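Local coordinates for putative secreted endoglycosylceramidase (Rhodococcus hoagii, PDB 6JYZ), which acts as an endogalactosylceramidase of glycoside hydrolase family 5, probably hydrolysing the O-glycosidic bond that joins the sugar to ceramide in galactosyl glycolipids, at residues R24-D29 against D284-F289; D80-N85 against N116-V121; F208-A213 against G254-L259. All coordinates share one frame; numbering follows the deposited sequence.

Contact 1: R24-D29 against D284-F289; sequences RLTVED and DPLVVF
Val27, on the short strand 25-28, comes closest to Leu286, at the turn leading into strand 287-289, with their CA atoms 5.5 Å apart, and the two backbones meet without hydrogen-bonding to each other. What joins them is van der Waals contact of methyl branches, partly with each other and partly with polar atoms. The Val27 side chain points at 284-289 and spreads its two methyls along it. With CG1 opposite the backbone N (chi1 169°), that methyl is carried to the carbonyl of Pro285, 3.7 Å from Pro285 O, while the other branch reaches deeper, Val27 CG2 lying 4.2 Å from Val288 CG2. Leu286 answers with a single methyl: its CD2 sits 3.7 Å from Val27 N and equally close to Thr26 OG1. That methyl helps to bury the amide of Val27, so the contact leaves one buried backbone N-H without a mate in the model. The segment holding Leu286 is shaped locally, by a type I turn from Asp284 to Val287 and by an Asx turn in which Leu286 N donates to Asp284 OD1 at 2.9 Å, through the anti lone pair of the carboxylate. Asp284 OD2 adds a salt bridge to Arg249 of helix 230-251, tying the turn to that helix. Beyond the contact, strand 25-28 pairs with strand 31-34 as a hairpin, Leu25 reaches strand 38-47, and Leu259, on the neighbouring strand 259-262, touches Val27, Leu286 and Val288. The hairpin thus leans on the beginnings of the strands of the (beta/alpha)8 barrel expected of this family.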
loop_
_atom_site.group_PDB
_atom_site.type_symbol
_atom_site.label_atom_id
_atom_site.label_comp_id
_atom_site.label_asym_id
_atom_site.label_seq_id
_atom_site.Cartn_x
_atom_site.Cartn_y
_atom_site.Cartn_z
ATOM N N ARG A 24 19.340 -4.923 0.684
ATOM C CA ARG A 24 18.796 -3.950 -0.271
ATOM C C ARG A 24 17.985 -4.723 -1.308
ATOM O O ARG A 24 18.378 -5.799 -1.786
ATOM C CB ARG A 24 19.989 -3.255 -0.933
ATOM C CG ARG A 24 19.620 -2.427 -2.160
ATOM C CD ARG A 24 20.847 -1.652 -2.628
ATOM N NE ARG A 24 20.705 -1.229 -4.022
ATOM C CZ ARG A 24 21.754 -0.718 -4.681
ATOM N NH1 ARG A 24 22.933 -0.652 -4.060
ATOM N NH2 ARG A 24 21.572 -0.342 -5.939
ATOM N N LEU A 25 16.882 -4.086 -1.735
ATOM C CA LEU A 25 16.024 -4.627 -2.777
ATOM C C LEU A 25 16.237 -3.926 -4.106
ATOM O O LEU A 25 16.432 -2.684 -4.150
ATOM C CB LEU A 25 14.550 -4.493 -2.390
ATOM C CG LEU A 25 14.235 -5.236 -1.112
ATOM C CD1 LEU A 25 12.748 -5.102 -0.753
ATOM C CD2 LEU A 25 14.647 -6.690 -1.185
ATOM N N THR A 26 16.078 -4.645 -5.179
ATOM C CA THR A 26 16.220 -4.222 -6.565
ATOM C C THR A 26 15.152 -4.935 -7.386
ATOM O O THR A 26 14.252 -5.596 -6.844
ATOM C CB THR A 26 17.674 -4.537 -7.006
ATOM O OG1 THR A 26 17.899 -3.936 -8.285
ATOM C CG2 THR A 26 17.986 -6.014 -7.105
ATOM N N VAL A 27 15.209 -4.722 -8.704
ATOM C CA VAL A 27 14.327 -5.382 -9.639
ATOM C C VAL A 27 15.204 -6.084 -10.664
ATOM O O VAL A 27 16.148 -5.465 -11.194
ATOM C CB VAL A 27 13.385 -4.367 -10.318
ATOM C CG1 VAL A 27 12.640 -5.030 -11.488
ATOM C CG2 VAL A 27 12.422 -3.751 -9.334
ATOM N N GLU A 28 14.874 -7.342 -10.971
ATOM C CA GLU A 28 15.543 -7.963 -12.098
ATOM C C GLU A 28 14.511 -8.886 -12.744
ATOM O O GLU A 28 13.865 -9.671 -12.045
ATOM C CB GLU A 28 16.769 -8.723 -11.642
ATOM C CG GLU A 28 17.519 -9.260 -12.849
ATOM C CD GLU A 28 18.780 -9.927 -12.378
ATOM O OE1 GLU A 28 18.650 -10.864 -11.574
ATOM O OE2 GLU A 28 19.876 -9.459 -12.769
ATOM N N ASP A 29 14.402 -8.785 -14.095
ATOM C CA ASP A 29 13.659 -9.762 -14.865
ATOM C C ASP A 29 12.232 -9.827 -14.374
ATOM O O ASP A 29 11.642 -10.908 -14.250
ATOM C CB ASP A 29 14.316 -11.131 -14.763
ATOM C CG ASP A 29 15.641 -11.151 -15.532
ATOM O OD1 ASP A 29 15.799 -10.339 -16.487
ATOM O OD2 ASP A 29 16.513 -11.930 -15.120
ATOM N N ASP A 284 12.410 3.718 -16.054
ATOM C CA ASP A 284 13.468 3.546 -15.060
ATOM C C ASP A 284 13.381 2.087 -14.711
ATOM O O ASP A 284 12.280 1.527 -14.546
ATOM C CB ASP A 284 13.135 4.440 -13.833
ATOM C CG ASP A 284 14.091 4.288 -12.647
ATOM O OD1 ASP A 284 14.185 3.188 -12.046
ATOM O OD2 ASP A 284 14.817 5.269 -12.365
ATOM N N PRO A 285 14.509 1.365 -14.550
ATOM C CA PRO A 285 14.450 -0.076 -14.407
ATOM C C PRO A 285 13.901 -0.558 -13.066
ATOM O O PRO A 285 13.601 -1.743 -12.960
ATOM C CB PRO A 285 15.926 -0.545 -14.577
ATOM C CG PRO A 285 16.670 0.692 -14.246
ATOM C CD PRO A 285 15.872 1.890 -14.762
ATOM N N LEU A 286 13.756 0.341 -12.096
ATOM C CA LEU A 286 13.284 -0.067 -10.783
ATOM C C LEU A 286 11.829 0.307 -10.530
ATOM O O LEU A 286 11.404 0.303 -9.364
ATOM C CB LEU A 286 14.191 0.511 -9.675
ATOM C CG LEU A 286 15.664 0.183 -9.854
ATOM C CD1 LEU A 286 16.488 0.791 -8.700
ATOM C CD2 LEU A 286 15.898 -1.306 -9.914
ATOM N N VAL A 287 11.067 0.542 -11.605
ATOM C CA VAL A 287 9.638 0.791 -11.348
ATOM C C VAL A 287 8.887 -0.509 -11.095
ATOM O O VAL A 287 9.248 -1.594 -11.568
ATOM C CB VAL A 287 8.992 1.545 -12.544
ATOM C CG1 VAL A 287 9.617 2.930 -12.710
ATOM C CG2 VAL A 287 8.979 0.737 -13.849
ATOM N N VAL A 288 7.801 -0.384 -10.329
ATOM C CA VAL A 288 6.928 -1.487 -9.908
ATOM C C VAL A 288 5.493 -1.018 -10.093
ATOM O O VAL A 288 5.128 0.041 -9.550
ATOM C CB VAL A 288 7.220 -1.837 -8.435
ATOM C CG1 VAL A 288 6.167 -2.826 -7.926
ATOM C CG2 VAL A 288 8.656 -2.361 -8.251
ATOM N N PHE A 289 4.701 -1.769 -10.860
ATOM C CA PHE A 289 3.311 -1.391 -11.101
ATOM C C PHE A 289 2.417 -1.859 -9.954
ATOM O O PHE A 289 2.492 -3.024 -9.517
ATOM C CB PHE A 289 2.877 -2.050 -12.417
ATOM C CG PHE A 289 1.467 -1.687 -12.834
ATOM C CD1 PHE A 289 1.053 -0.357 -12.871
ATOM C CD2 PHE A 289 0.526 -2.670 -13.130
ATOM C CE1 PHE A 289 -0.269 -0.022 -13.239
ATOM C CE2 PHE A 289 -0.786 -2.302 -13.499
ATOM C CZ PHE A 289 -1.161 -1.009 -13.530
#

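Contact 2: D80-N85 against N116-V121; sequences DVVRLN and NGIYTV
Tyr119 turns the edge of its ring to the carbonyl of Asp80: Asp80 O lies in the ring plane, 3.6 Å from Tyr119 CD2, and neither ring face is met by 80-85. The same oxygen accepts the Tyr119 backbone N at 2.9 Å, from above its carbonyl plane, so one carbonyl serves both amide and ring edge, while the phenol OH bonds to Pro23 O. From there the strands run parallel, Val82 N donating to Tyr119 O, Val82 O accepting from Val121 N, and Leu84 N donating to Val121 O at 2.9 Å. The side chains alternate between two faces. On one, Val81 CG2 meets Val121 CG2 at 4.1 Å and Arg83 runs past Val121, its CG 4.3 Å from Val121 CG1, its chain stretched out with CG opposite the backbone N (chi1 -177°). Its guanidinium is held by salt bridges to Asp218, Glu263 and Glu329, and NH1 also bonds to Asn46 OD1. On the other, Val82 CG1 lies 3.9 Å from Ile118 CG2 and 3.5 Å from Thr120 OG1, Val82 and Thr120 standing side by side. Gly117, at positive phi, closes helix 100-115 in a Schellman motif just before the chain enters the strand. This is the parallel strand-helix-strand unit of a (beta/alpha)8 barrel: Thr120, Ile118 and Leu84 pack on helix 100-115, and strand 38-47 flanks 81-86 on its other side.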
loop_
_atom_site.group_PDB
_atom_site.type_symbol
_atom_site.label_atom_id
_atom_site.label_comp_id
_atom_site.label_asym_id
_atom_site.label_seq_id
_atom_site.Cartn_x
_atom_site.Cartn_y
_atom_site.Cartn_z
ATOM N N ASP A 80 6.215 -9.182 6.119
ATOM C CA ASP A 80 7.558 -8.684 5.904
ATOM C C ASP A 80 7.594 -7.339 5.152
ATOM O O ASP A 80 8.666 -6.914 4.773
ATOM C CB ASP A 80 8.463 -9.686 5.170
ATOM C CG ASP A 80 8.028 -9.938 3.757
ATOM O OD1 ASP A 80 7.006 -9.366 3.317
ATOM O OD2 ASP A 80 8.769 -10.721 3.058
ATOM N N VAL A 81 6.436 -6.681 5.066
ATOM C CA VAL A 81 6.416 -5.326 4.500
ATOM C C VAL A 81 5.268 -4.594 5.172
ATOM O O VAL A 81 4.281 -5.153 5.614
ATOM C CB VAL A 81 6.220 -5.359 2.956
ATOM C CG1 VAL A 81 4.802 -5.752 2.548
ATOM C CG2 VAL A 81 6.602 -4.034 2.310
ATOM N N VAL A 82 5.435 -3.275 5.194
ATOM C CA VAL A 82 4.361 -2.356 5.568
ATOM C C VAL A 82 4.283 -1.261 4.497
ATOM O O VAL A 82 5.308 -0.793 4.003
ATOM C CB VAL A 82 4.637 -1.720 6.933
ATOM C CG1 VAL A 82 5.968 -1.041 6.998
ATOM C CG2 VAL A 82 3.598 -0.691 7.306
ATOM N N ARG A 83 3.063 -0.933 4.112
ATOM C CA ARG A 83 2.818 0.263 3.296
ATOM C C ARG A 83 2.433 1.360 4.288
ATOM O O ARG A 83 1.354 1.366 4.853
ATOM C CB ARG A 83 1.764 -0.028 2.223
ATOM C CG ARG A 83 1.562 1.200 1.302
ATOM C CD ARG A 83 0.736 0.776 0.098
ATOM N NE ARG A 83 0.397 1.878 -0.803
ATOM C CZ ARG A 83 -0.818 2.405 -0.957
ATOM N NH1 ARG A 83 -1.828 2.151 -0.127
ATOM N NH2 ARG A 83 -0.990 3.230 -2.014
ATOM N N LEU A 84 3.412 2.246 4.517
ATOM C CA LEU A 84 3.276 3.284 5.539
ATOM C C LEU A 84 2.631 4.514 4.897
ATOM O O LEU A 84 3.243 5.145 4.018
ATOM C CB LEU A 84 4.674 3.562 6.110
ATOM C CG LEU A 84 4.647 4.455 7.346
ATOM C CD1 LEU A 84 4.094 3.725 8.580
ATOM C CD2 LEU A 84 6.058 4.928 7.618
ATOM N N ASN A 85 1.395 4.773 5.287
ATOM C CA ASN A 85 0.624 5.841 4.629
ATOM C C ASN A 85 0.998 7.172 5.282
ATOM O O ASN A 85 0.554 7.437 6.417
ATOM C CB ASN A 85 -0.872 5.546 4.809
ATOM C CG ASN A 85 -1.297 4.109 4.554
ATOM O OD1 ASN A 85 -1.984 3.536 5.425
ATOM N ND2 ASN A 85 -0.969 3.530 3.408
ATOM N N ASN A 116 11.833 -5.788 13.242
ATOM C CA ASN A 116 10.925 -6.915 13.253
ATOM C C ASN A 116 10.932 -7.629 11.896
ATOM O O ASN A 116 9.979 -8.361 11.632
ATOM C CB ASN A 116 9.538 -6.440 13.669
ATOM C CG ASN A 116 9.512 -6.153 15.144
ATOM O OD1 ASN A 116 9.449 -7.118 15.923
ATOM N ND2 ASN A 116 9.646 -4.901 15.561
ATOM N N GLY A 117 11.925 -7.364 11.076
ATOM C CA GLY A 117 12.039 -8.050 9.805
ATOM C C GLY A 117 11.083 -7.539 8.720
ATOM O O GLY A 117 10.719 -8.298 7.809
ATOM N N ILE A 118 10.682 -6.274 8.814
ATOM C CA ILE A 118 9.645 -5.727 7.918
ATOM C C ILE A 118 10.277 -4.591 7.158
ATOM O O ILE A 118 10.766 -3.614 7.766
ATOM C CB ILE A 118 8.474 -5.271 8.772
ATOM C CG1 ILE A 118 7.865 -6.463 9.537
ATOM C CG2 ILE A 118 7.401 -4.563 7.902
ATOM C CD1 ILE A 118 6.772 -6.007 10.509
ATOM N N TYR A 119 10.203 -4.643 5.838
ATOM C CA TYR A 119 10.550 -3.550 4.944
ATOM C C TYR A 119 9.416 -2.522 4.887
ATOM O O TYR A 119 8.252 -2.850 5.123
ATOM C CB TYR A 119 10.708 -4.089 3.518
ATOM C CG TYR A 119 11.952 -4.910 3.260
ATOM C CD1 TYR A 119 13.113 -4.273 2.871
ATOM C CD2 TYR A 119 11.934 -6.300 3.284
ATOM C CE1 TYR A 119 14.268 -4.974 2.563
ATOM C CE2 TYR A 119 13.071 -7.024 2.948
ATOM C CZ TYR A 119 14.229 -6.349 2.633
ATOM O OH TYR A 119 15.357 -7.087 2.308
ATOM N N THR A 120 9.750 -1.275 4.540
ATOM C CA THR A 120 8.766 -0.212 4.449
ATOM C C THR A 120 8.651 0.354 3.050
ATOM O O THR A 120 9.654 0.757 2.441
ATOM C CB THR A 120 9.145 0.920 5.390
ATOM O OG1 THR A 120 9.128 0.441 6.736
ATOM C CG2 THR A 120 8.145 2.071 5.340
ATOM N N VAL A 121 7.409 0.422 2.546
ATOM C CA VAL A 121 7.074 1.226 1.388
ATOM C C VAL A 121 6.571 2.560 1.910
ATOM O O VAL A 121 5.616 2.603 2.706
ATOM C CB VAL A 121 6.006 0.532 0.527
ATOM C CG1 VAL A 121 5.462 1.499 -0.528
ATOM C CG2 VAL A 121 6.526 -0.735 -0.094
#

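Contact 3: F208-A213 against G254-L259; sequences FRNEPA and GGFPHL
His258 and Phe256 take hold of the 208-211 turn through its carbonyls. His258 NE2 donates to Glu211 O at 3.0 Å, with that oxygen in the ring plane, and its CE1 comes edge-on to Arg209 O at 3.1 Å. The latter oxygen also accepts Phe256 N, at 3.0 Å, and lies over one face of the Phe256 ring. Phe256 CG sits between its own backbone N and carbonyl (chi1 65°), which folds the ring back over His258, Phe256 CE1 standing 3.3 Å above the centre of the imidazole; the far rim, at CZ, reaches Pro212 CA. At the outer end, Asn210 ND2 donates to Gly254 O, a link doubled by a water bonded to Asn210 OD1 and Gly254 O. Behind this shell, a weak bond from His258 ND1 to Phe256 O helps fix the imidazole's turn. The contact joins the loop from helix 193-206 to strand 214-218 with that from helix 230-251 to strand 259-262, neighbouring parallel strands of the expected barrel. A leucine in place of His258 would probably leave Glu211 O without its donor and the Phe256 ring without its flat partner. With both ring nitrogens donating, the imidazole may carry a positive charge, which the clustered carbonyls would favour.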
loop_
_atom_site.group_PDB
_atom_site.type_symbol
_atom_site.label_atom_id
_atom_site.label_comp_id
_atom_site.label_asym_id
_atom_site.label_seq_id
_atom_site.Cartn_x
_atom_site.Cartn_y
_atom_site.Cartn_z
ATOM N N PHE A 208 16.322 8.841 3.295
ATOM C CA PHE A 208 16.368 7.391 3.373
ATOM C C PHE A 208 17.255 6.808 2.301
ATOM O O PHE A 208 17.217 5.583 2.074
ATOM C CB PHE A 208 14.936 6.826 3.312
ATOM C CG PHE A 208 14.142 7.151 4.531
ATOM C CD1 PHE A 208 14.387 6.455 5.742
ATOM C CD2 PHE A 208 13.237 8.196 4.547
ATOM C CE1 PHE A 208 13.684 6.801 6.886
ATOM C CE2 PHE A 208 12.570 8.552 5.695
ATOM C CZ PHE A 208 12.798 7.855 6.887
ATOM N N ARG A 209 18.109 7.613 1.688
ATOM C CA ARG A 209 18.831 7.188 0.510
ATOM C C ARG A 209 19.825 6.033 0.758
ATOM O O ARG A 209 20.185 5.348 -0.226
ATOM C CB ARG A 209 19.535 8.372 -0.187
ATOM C CG ARG A 209 20.667 8.962 0.641
ATOM C CD ARG A 209 21.113 10.205 -0.097
ATOM N NE ARG A 209 22.270 10.841 0.567
ATOM C CZ ARG A 209 22.212 11.747 1.518
ATOM N NH1 ARG A 209 21.061 12.032 2.100
ATOM N NH2 ARG A 209 23.343 12.331 1.947
ATOM N N ASN A 210 20.233 5.874 2.041
ATOM C CA ASN A 210 21.140 4.768 2.316
ATOM C C ASN A 210 20.480 3.684 3.156
ATOM O O ASN A 210 21.166 2.839 3.689
ATOM C CB ASN A 210 22.447 5.283 3.005
ATOM C CG ASN A 210 23.480 5.751 1.997
ATOM O OD1 ASN A 210 23.917 4.936 1.200
ATOM N ND2 ASN A 210 23.697 7.048 1.963
ATOM N N GLU A 211 19.147 3.680 3.258
ATOM C CA GLU A 211 18.448 2.745 4.159
ATOM C C GLU A 211 17.885 1.557 3.362
ATOM O O GLU A 211 16.879 1.718 2.624
ATOM C CB GLU A 211 17.275 3.513 4.792
ATOM C CG GLU A 211 16.453 2.654 5.722
ATOM C CD GLU A 211 17.267 1.868 6.715
ATOM O OE1 GLU A 211 17.682 2.491 7.699
ATOM O OE2 GLU A 211 17.507 0.669 6.534
ATOM N N PRO A 212 18.439 0.361 3.480
ATOM C CA PRO A 212 17.927 -0.773 2.701
ATOM C C PRO A 212 16.535 -1.198 3.186
ATOM O O PRO A 212 15.837 -1.872 2.399
ATOM C CB PRO A 212 18.961 -1.905 2.953
ATOM C CG PRO A 212 19.594 -1.536 4.277
ATOM C CD PRO A 212 19.662 -0.005 4.287
ATOM N N ALA A 213 16.110 -0.873 4.390
ATOM C CA ALA A 213 14.791 -1.313 4.815
ATOM C C ALA A 213 13.712 -0.585 4.068
ATOM O O ALA A 213 12.560 -1.006 4.163
ATOM C CB ALA A 213 14.681 -1.058 6.282
ATOM N N GLY A 254 24.704 9.800 -3.444
ATOM C CA GLY A 254 25.437 9.449 -2.216
ATOM C C GLY A 254 24.827 8.260 -1.500
ATOM O O GLY A 254 25.414 7.733 -0.548
ATOM N N GLY A 255 23.632 7.791 -1.938
ATOM C CA GLY A 255 23.038 6.546 -1.471
ATOM C C GLY A 255 22.891 5.617 -2.662
ATOM O O GLY A 255 23.785 5.439 -3.474
ATOM N N PHE A 256 21.706 5.000 -2.785
ATOM C CA PHE A 256 21.452 4.066 -3.856
ATOM C C PHE A 256 20.019 4.255 -4.319
ATOM O O PHE A 256 19.209 4.774 -3.560
ATOM C CB PHE A 256 21.767 2.604 -3.460
ATOM C CG PHE A 256 20.880 2.068 -2.366
ATOM C CD1 PHE A 256 19.645 1.524 -2.708
ATOM C CD2 PHE A 256 21.286 2.071 -1.032
ATOM C CE1 PHE A 256 18.795 0.993 -1.735
ATOM C CE2 PHE A 256 20.413 1.516 -0.086
ATOM C CZ PHE A 256 19.199 1.022 -0.442
ATOM N N PRO A 257 19.698 3.792 -5.549
ATOM C CA PRO A 257 18.334 3.964 -6.058
ATOM C C PRO A 257 17.397 2.925 -5.461
ATOM O O PRO A 257 17.646 1.739 -5.522
ATOM C CB PRO A 257 18.480 3.775 -7.572
ATOM C CG PRO A 257 19.693 2.915 -7.705
ATOM C CD PRO A 257 20.639 3.370 -6.593
ATOM N N HIS A 258 16.318 3.407 -4.877
ATOM C CA HIS A 258 15.257 2.553 -4.373
ATOM C C HIS A 258 14.175 2.306 -5.417
ATOM O O HIS A 258 14.152 2.943 -6.477
ATOM C CB HIS A 258 14.678 3.162 -3.087
ATOM C CG HIS A 258 15.666 3.256 -1.955
ATOM N ND1 HIS A 258 16.876 4.028 -2.009
ATOM C CD2 HIS A 258 15.608 2.655 -0.746
ATOM C CE1 HIS A 258 17.477 3.890 -0.787
ATOM N NE2 HIS A 258 16.686 3.102 -0.029
ATOM N N LEU A 259 13.256 1.386 -5.114
ATOM C CA LEU A 259 12.170 1.102 -6.089
ATOM C C LEU A 259 11.175 2.245 -6.155
ATOM O O LEU A 259 10.961 2.956 -5.169
ATOM C CB LEU A 259 11.423 -0.164 -5.644
ATOM C CG LEU A 259 12.187 -1.458 -5.665
ATOM C CD1 LEU A 259 11.377 -2.710 -5.410
ATOM C CD2 LEU A 259 13.517 -1.557 -6.314
HETATM O O HOH W 1 26.629 5.472 0.644
#

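From the N terminus, the chain lays down 24-29 first, but contact 1 closes only when 284-289 arrives, so its loop spans the other two. Within it, contact 2 closes a short loop from 80-85 to 116-121 around helix 100-115, and contact 3 later closes another from 208-213 to 254-259, around strand 214-218 and helix 230-251. These inner loops follow one another without crossing. All three contacts touch: Thr120 N and Ala213 O, 2.8 Å apart, probably hydrogen-bond contact 2 to contact 3, Leu286 CD1 rests on Pro257 O, and Leu25 meets Tyr119. Together they tie the N-terminal hairpin to successive barrel strands and the loops that precede them.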